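Local atomic coordinates of RNA 2',3'-cyclic phosphodiesterase (Deinococcus radiodurans, PDB entry 5H7E), a protein that belongs to the LigT-like family of the 2H phosphoesterase superfamily, whose members carry two HxT sequence motifs facing one cleft. Residues R34-D39 / H127-R132. Numbering follows the deposited sequence.
With SO4 (sulfate ion), chain D.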
loop_
_atom_site.group_PDB
_atom_site.type_symbol
_atom_site.label_atom_id
_atom_site.label_comp_id
_atom_site.label_asym_id
_atom_site.label_seq_id
_atom_site.Cartn_x
_atom_site.Cartn_y
_atom_site.Cartn_z
ATOM N N ARG A 34 16.638 -6.170 2.585
ATOM C CA ARG A 34 16.322 -6.327 1.170
ATOM C C ARG A 34 15.436 -5.156 0.776
ATOM O O ARG A 34 14.296 -5.057 1.251
ATOM C CB ARG A 34 15.581 -7.634 0.908
ATOM C CG ARG A 34 16.420 -8.919 1.174
ATOM C CD ARG A 34 15.517 -10.176 1.085
ATOM N NE ARG A 34 14.718 -10.438 2.303
ATOM C CZ ARG A 34 13.381 -10.460 2.374
ATOM N NH1 ARG A 34 12.794 -10.718 3.542
ATOM N NH2 ARG A 34 12.620 -10.220 1.302
ATOM N N ALA A 35 15.953 -4.292 -0.091
ATOM C CA ALA A 35 15.221 -3.095 -0.479
ATOM C C ALA A 35 14.053 -3.414 -1.391
ATOM O O ALA A 35 14.143 -4.271 -2.272
ATOM C CB ALA A 35 16.156 -2.105 -1.174
ATOM N N VAL A 36 12.953 -2.703 -1.194
ATOM C CA VAL A 36 11.786 -2.776 -2.075
ATOM C C VAL A 36 12.103 -2.003 -3.350
ATOM O O VAL A 36 12.643 -0.904 -3.285
ATOM C CB VAL A 36 10.563 -2.196 -1.379
ATOM C CG1 VAL A 36 9.371 -2.041 -2.329
ATOM C CG2 VAL A 36 10.178 -3.079 -0.148
ATOM N N ARG A 37 11.799 -2.582 -4.514
ATOM C CA ARG A 37 12.091 -1.853 -5.748
ATOM C C ARG A 37 11.129 -0.683 -5.870
ATOM O O ARG A 37 9.981 -0.769 -5.470
ATOM C CB ARG A 37 11.922 -2.761 -6.982
ATOM C CG ARG A 37 12.912 -3.913 -7.039
ATOM C CD ARG A 37 12.796 -4.744 -8.311
ATOM N NE ARG A 37 11.408 -5.035 -8.631
ATOM C CZ ARG A 37 10.803 -6.216 -8.450
ATOM N NH1 ARG A 37 9.522 -6.365 -8.790
ATOM N NH2 ARG A 37 11.455 -7.244 -7.907
ATOM N N PRO A 38 11.576 0.436 -6.444
ATOM C CA PRO A 38 10.647 1.557 -6.626
ATOM C C PRO A 38 9.345 1.156 -7.308
ATOM O O PRO A 38 8.275 1.661 -6.940
ATOM C CB PRO A 38 11.471 2.540 -7.468
ATOM C CG PRO A 38 12.911 2.266 -6.997
ATOM C CD PRO A 38 12.980 0.769 -6.782
ATOM N N ASP A 39 9.408 0.254 -8.313
ATOM C CA ASP A 39 8.174 -0.155 -8.981
ATOM C C ASP A 39 7.212 -0.851 -8.047
ATOM O O ASP A 39 6.006 -0.926 -8.351
ATOM C CB ASP A 39 8.470 -1.088 -10.168
ATOM C CG ASP A 39 8.870 -2.546 -9.713
ATOM O OD1 ASP A 39 8.015 -3.404 -9.383
ATOM O OD2 ASP A 39 10.062 -2.843 -9.709
ATOM N N HIS A 127 1.587 3.563 5.299
ATOM C CA HIS A 127 3.041 3.612 5.155
ATOM C C HIS A 127 3.402 3.134 3.761
ATOM O O HIS A 127 2.597 2.488 3.062
ATOM C CB HIS A 127 3.750 2.704 6.173
ATOM C CG HIS A 127 3.416 1.248 5.987
ATOM N ND1 HIS A 127 2.225 0.705 6.444
ATOM C CD2 HIS A 127 4.103 0.229 5.412
ATOM C CE1 HIS A 127 2.206 -0.597 6.160
ATOM N NE2 HIS A 127 3.332 -0.911 5.538
ATOM N N ILE A 128 4.658 3.432 3.388
ATOM C CA ILE A 128 5.313 2.793 2.228
ATOM C C ILE A 128 6.438 1.955 2.797
ATOM O O ILE A 128 7.378 2.493 3.413
ATOM C CB ILE A 128 5.861 3.832 1.243
ATOM C CG1 ILE A 128 4.731 4.719 0.739
ATOM C CG2 ILE A 128 6.626 3.131 0.115
ATOM C CD1 ILE A 128 5.294 6.018 0.033
ATOM N N THR A 129 6.394 0.635 2.555
ATOM C CA THR A 129 7.504 -0.219 2.970
ATOM C C THR A 129 8.732 0.019 2.102
ATOM O O THR A 129 8.658 0.073 0.857
ATOM C CB THR A 129 7.064 -1.679 2.893
ATOM O OG1 THR A 129 5.995 -1.832 3.834
ATOM C CG2 THR A 129 8.208 -2.664 3.160
ATOM N N LEU A 130 9.866 0.144 2.766
ATOM C CA LEU A 130 11.128 0.419 2.091
ATOM C C LEU A 130 12.052 -0.789 2.061
ATOM O O LEU A 130 12.911 -0.915 1.159
ATOM C CB LEU A 130 11.849 1.555 2.821
ATOM C CG LEU A 130 11.012 2.845 2.864
ATOM C CD1 LEU A 130 11.787 3.846 3.702
ATOM C CD2 LEU A 130 10.752 3.375 1.382
ATOM N N ALA A 131 11.957 -1.665 3.059
ATOM C CA ALA A 131 12.900 -2.776 3.121
ATOM C C ALA A 131 12.298 -3.831 4.022
ATOM O O ALA A 131 11.466 -3.533 4.873
ATOM C CB ALA A 131 14.271 -2.338 3.657
ATOM N N ARG A 132 12.712 -5.073 3.795
ATOM C CA ARG A 132 12.339 -6.205 4.628
ATOM C C ARG A 132 13.581 -7.014 4.993
ATOM O O ARG A 132 14.592 -7.027 4.268
ATOM C CB ARG A 132 11.317 -7.111 3.907
ATOM C CG ARG A 132 10.026 -6.386 3.536
ATOM C CD ARG A 132 9.165 -7.335 2.674
ATOM N NE ARG A 132 7.973 -6.634 2.251
ATOM C CZ ARG A 132 6.918 -6.461 3.023
ATOM N NH1 ARG A 132 6.904 -6.965 4.244
ATOM N NH2 ARG A 132 5.878 -5.799 2.563
HETATM S S SO4 D . 2.941 -3.602 2.839
HETATM O O1 SO4 D . 2.765 -5.001 2.526
HETATM O O2 SO4 D . 3.628 -3.524 4.143
HETATM O O3 SO4 D . 3.693 -3.056 1.717
HETATM O O4 SO4 D . 1.703 -2.918 2.961
#
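R34 and R132 form an antiparallel hydrogen-bonded pair: R34 N donates a hydrogen bond to R132 O at 2.8 Å, and R132 N donates one to R34 O at 3.0 Å. A35 and A131 follow as a non-hydrogen-bonded pair, and V36 N, just past the short strand 34-35, adds a nearly straight bond to L130 O at 3.0 Å, rising out of the carbonyl plane. L130 O also accepts from the side chain of Q26, so two donors hold this oxygen where L130 and A131 form a classic beta bulge opposite W92 of strand 91-97.

With CG2 of V36 anti to the carbonyl carbon, that methyl leans over T129 O at 3.6 Å and meets T129 CG2 at 3.9 Å. R34 lays one guanidinium face over R132 O and CB. The extended R132 chain instead runs away from strand 34-35 and passes its guanidinium over T129 CG2, its NH2 making a weak bond to sulfate O1. Sulfate O2 accepts a hydrogen bond from H127 NE2 at 3.0 Å and is hydrogen-bonded to T129 OG1 at 2.9 Å; with ND1 hydrogen-bonded to K125 O, the imidazole is gripped at both nitrogens, which fixes its rotation.

H127 and T129 supply the second HxT motif of the 2H phosphoesterase fold, and T44, its OG1 also hydrogen-bonded to the sulfate, belongs to the first; strand 34-35 pairs with the strand carrying the second motif, consistent with an anion site between the two.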